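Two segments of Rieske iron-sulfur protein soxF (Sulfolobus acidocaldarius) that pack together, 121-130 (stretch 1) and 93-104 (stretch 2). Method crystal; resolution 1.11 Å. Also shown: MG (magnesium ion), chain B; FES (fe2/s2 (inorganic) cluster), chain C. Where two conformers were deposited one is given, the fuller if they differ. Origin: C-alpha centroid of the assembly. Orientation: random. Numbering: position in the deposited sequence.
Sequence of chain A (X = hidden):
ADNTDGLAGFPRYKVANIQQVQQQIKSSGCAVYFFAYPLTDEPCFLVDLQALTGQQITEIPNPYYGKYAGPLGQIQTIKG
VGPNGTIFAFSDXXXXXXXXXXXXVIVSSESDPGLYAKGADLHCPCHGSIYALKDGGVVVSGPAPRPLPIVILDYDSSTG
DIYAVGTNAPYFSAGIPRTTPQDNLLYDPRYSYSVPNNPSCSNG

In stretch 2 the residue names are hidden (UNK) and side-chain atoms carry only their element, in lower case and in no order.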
# COMPACT_ATOMS: atom_id res chain seq x y z
N ASP A 121 10.45 -3.67 5.20
CA ASP A 121 9.89 -3.16 6.43
C ASP A 121 9.75 -1.66 6.38
O ASP A 121 10.73 -0.94 6.07
CB ASP A 121 10.78 -3.57 7.62
CG ASP A 121 10.75 -5.04 7.91
OD1 ASP A 121 9.65 -5.65 7.83
OD2 ASP A 121 11.81 -5.59 8.22
N LEU A 122 8.57 -1.14 6.61
CA LEU A 122 8.26 0.27 6.51
C LEU A 122 8.15 0.88 7.93
O LEU A 122 7.24 0.48 8.69
CB LEU A 122 7.00 0.47 5.72
CG LEU A 122 6.54 1.91 5.49
CD1 LEU A 122 7.65 2.80 4.91
CD2 LEU A 122 5.32 1.90 4.55
N HIS A 123 9.07 1.76 8.27
CA HIS A 123 9.25 2.29 9.62
C HIS A 123 8.77 3.75 9.67
O HIS A 123 9.32 4.61 8.95
CB HIS A 123 10.75 2.14 9.96
CG HIS A 123 11.18 2.61 11.30
ND1 HIS A 123 12.33 2.07 11.85
CD2 HIS A 123 10.73 3.52 12.18
CE1 HIS A 123 12.51 2.68 13.00
NE2 HIS A 123 11.57 3.58 13.27
N CYS A 124 7.80 4.02 10.51
CA CYS A 124 7.21 5.34 10.64
C CYS A 124 8.08 6.22 11.50
O CYS A 124 8.48 5.84 12.62
CB CYS A 124 5.83 5.22 11.32
SG CYS A 124 5.01 6.86 11.38
N PRO A 125 8.39 7.46 11.07
CA PRO A 125 9.25 8.35 11.88
C PRO A 125 8.56 8.87 13.11
O PRO A 125 9.28 9.34 14.02
CB PRO A 125 9.54 9.50 10.90
CG PRO A 125 8.33 9.53 9.99
CD PRO A 125 7.98 8.05 9.79
N CYS A 126 7.25 8.90 13.21
CA CYS A 126 6.64 9.61 14.32
C CYS A 126 6.81 8.88 15.64
O CYS A 126 7.26 9.48 16.61
CB CYS A 126 5.17 9.93 13.99
SG CYS A 126 5.11 11.12 12.61
N HIS A 127 6.48 7.58 15.69
CA HIS A 127 6.59 6.80 16.93
C HIS A 127 7.20 5.43 16.68
O HIS A 127 7.20 4.60 17.59
CB HIS A 127 5.31 6.70 17.78
CG HIS A 127 4.54 7.99 17.81
ND1 HIS A 127 3.59 8.26 16.82
CD2 HIS A 127 4.63 9.04 18.62
CE1 HIS A 127 3.15 9.47 17.09
NE2 HIS A 127 3.75 9.98 18.15
N GLY A 128 7.78 5.16 15.52
CA GLY A 128 8.56 3.95 15.31
C GLY A 128 7.76 2.69 15.03
O GLY A 128 8.31 1.57 15.13
N SER A 129 6.50 2.78 14.60
CA SER A 129 5.81 1.61 14.09
C SER A 129 6.53 1.06 12.89
O SER A 129 6.93 1.82 12.00
CB SER A 129 4.36 1.93 13.74
OG SER A 129 3.63 2.32 14.84
N ILE A 130 6.68 -0.27 12.84
CA ILE A 130 7.29 -0.95 11.70
C ILE A 130 6.30 -1.97 11.16
O ILE A 130 5.88 -2.86 11.89
CB ILE A 130 8.64 -1.59 12.02
CG1 ILE A 130 9.62 -0.54 12.63
CG2 ILE A 130 9.23 -2.25 10.79
CD1 ILE A 130 10.98 -1.10 13.00
N UNK A 93 -0.72 5.94 4.98
CA UNK A 93 -1.07 6.61 6.25
C UNK A 93 -0.91 5.62 7.38
O UNK A 93 -1.58 4.56 7.43
c UNK A 93 -2.74 7.94 7.54
c UNK A 93 -2.45 7.23 6.19
c UNK A 93 -2.63 8.20 5.03
N UNK A 94 -0.01 5.94 8.33
CA UNK A 94 0.19 5.11 9.49
C UNK A 94 -1.07 4.98 10.31
O UNK A 94 -1.78 5.96 10.56
c UNK A 94 1.29 5.79 10.34
s UNK A 94 1.83 4.77 11.74
N UNK A 95 -1.36 3.74 10.74
CA UNK A 95 -2.58 3.45 11.52
C UNK A 95 -2.36 3.59 13.02
O UNK A 95 -3.27 3.31 13.80
c UNK A 95 -3.79 2.23 9.70
c UNK A 95 -2.29 0.95 11.22
c UNK A 95 -3.22 2.13 11.13
N UNK A 96 -1.20 4.06 13.46
CA UNK A 96 -1.01 4.47 14.85
C UNK A 96 -1.64 5.85 15.06
O UNK A 96 -2.69 5.97 15.68
c UNK A 96 0.70 5.00 16.61
n UNK A 96 0.62 5.47 18.73
c UNK A 96 0.45 4.47 15.22
c UNK A 96 1.49 6.28 18.13
n UNK A 96 1.56 6.04 16.84
c UNK A 96 0.08 4.63 17.77
N UNK A 97 -1.01 6.90 14.50
CA UNK A 97 -1.46 8.28 14.70
C UNK A 97 -1.43 9.07 13.44
O UNK A 97 -1.42 10.31 13.45
c UNK A 97 -0.56 10.48 17.76
c UNK A 97 -1.49 9.73 16.84
c UNK A 97 -0.67 8.97 15.83
c UNK A 97 -2.47 8.82 17.62
N UNK A 98 -1.54 8.43 12.25
CA UNK A 98 -1.84 9.15 11.04
C UNK A 98 -0.70 9.89 10.41
O UNK A 98 -0.95 10.71 9.48
N UNK A 99 0.56 9.66 10.82
CA UNK A 99 1.64 10.21 10.02
C UNK A 99 1.68 9.58 8.64
O UNK A 99 1.32 8.42 8.47
c UNK A 99 2.99 10.01 10.74
s UNK A 99 3.15 11.23 12.08
N UNK A 100 2.14 10.34 7.67
CA UNK A 100 2.36 9.82 6.33
C UNK A 100 3.68 9.07 6.31
O UNK A 100 4.70 9.54 6.81
n UNK A 100 1.82 11.07 1.64
c UNK A 100 2.32 10.96 5.32
o UNK A 100 1.73 12.67 3.18
c UNK A 100 2.34 10.47 3.91
c UNK A 100 1.96 11.50 2.88
N UNK A 101 3.68 7.88 5.73
CA UNK A 101 4.81 6.98 5.82
C UNK A 101 5.82 7.26 4.71
O UNK A 101 5.45 7.33 3.52
c UNK A 101 4.33 5.53 5.73
c UNK A 101 3.49 5.09 6.92
c UNK A 101 2.74 3.80 6.58
c UNK A 101 4.31 4.90 8.19
N UNK A 102 7.10 7.38 5.05
CA UNK A 102 8.13 7.73 4.03
C UNK A 102 8.63 6.51 3.27
O UNK A 102 9.80 6.12 3.34
c UNK A 102 9.14 7.67 6.20
c UNK A 102 7.64 7.43 6.42
c UNK A 102 9.24 8.40 4.88
N UNK A 103 7.71 5.89 2.51
CA UNK A 103 8.06 4.72 1.74
C UNK A 103 9.06 5.00 0.63
O UNK A 103 9.68 4.08 0.12
c UNK A 103 6.79 4.10 1.14
N UNK A 104 9.22 6.28 0.29
CA UNK A 104 10.19 6.68 -0.74
C UNK A 104 11.62 6.79 -0.23
O UNK A 104 12.53 6.91 -1.01
c UNK A 104 9.89 9.27 -0.47
c UNK A 104 9.80 8.05 -1.38
n UNK A 104 8.98 10.66 1.27
c UNK A 104 8.88 9.53 0.52
o UNK A 104 8.02 8.77 0.86
MG MG B . 12.06 -7.57 8.95
FE1 FES C . 3.27 6.27 12.82
FE2 FES C . 2.83 6.92 15.42
S1 FES C . 4.23 5.32 14.64
S2 FES C . 1.96 7.94 13.61
O HOH W 1 10.14 -7.79 9.25
O HOH W 2 12.33 -6.97 11.00
O HOH W 3 12.35 -9.48 9.70
O HOH W 4 11.79 -8.46 7.06
O HOH W 5 14.04 -7.37 8.64

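Position 93 carries three side-chain carbons, one bearing the other two, and reaches nothing on stretch 1: Val93. At position 94 one carbon ends in a sulfur, which binds FE1 of the cluster at 2.4 Å and lies 3.8 Å from Cys124 SG, its fellow ligand. This is Cys94. Position 95 again has three carbons forked at the first; its CA-to-CB bond points away from stretch 1, which it does not touch: Val95.

Position 96 has one carbon leading to a five-membered ring of three carbons and two nitrogens. One nitrogen sits 2.1 Å from FE2 and 3.0 Å from His127 ND1, so the residue is His96. The two ND1 atoms are not hydrogen-bonded; they are close because both bind the same iron. The ring planes stand at 80°, the edge of His96 toward the face of His127. The backbone N of His96 donates to Cys94 SG at 3.6 Å, tying one ligand to the next.

Position 97 shows four carbons forked at the second, with a terminal carbon 3.9 Å from His127 CE1: Leu97. Position 98 has no side-chain atoms, and its positive phi of 79° favours what it is, Gly98. At position 99 a carbon and a sulfur appear, the sulfur 2.0 Å from Cys126 SG. That is a disulfide, with chi3 of -93°, and the residue is Cys99.

Position 100 has three carbons, the third carrying one oxygen and one nitrogen. Its CA-to-CB bond points away from stretch 1. The end is an amide, where a glutamate would carry two oxygens: Gln100. Position 101 holds four carbons forked at the second; its ends lie 3.8 Å from Leu122 CD2 and 3.5 Å from Cys124 CB: Leu101. At position 102 three carbons close onto the backbone N, and the one bonded to N meets Pro125 CD at 3.4 Å: Pro102. Position 103 has a single carbon, CB, 4.1 Å from Leu122 CD1: Ala103. Position 104 repeats three carbons with an oxygen and a nitrogen, without contact: Gln104.

The contact combines shared metal ligation, a disulfide and apolar packing. Each stretch supplies one cysteine to FE1 and one histidine to FE2, so the cluster itself joins them, while the Cys99–Cys126 disulfide adds a covalent tie beside it. No hydrogen bond crosses; Leu122, Leu101, Ala103 and the two prolines, with Cys124 CB against Leu101, supply most of the apolar packing. The rule is repeated on both sides: cysteine, histidine two or three residues later, then glycine at positive phi.

Stretch 2, residues 93-104: VCVHLGCQLPAQ
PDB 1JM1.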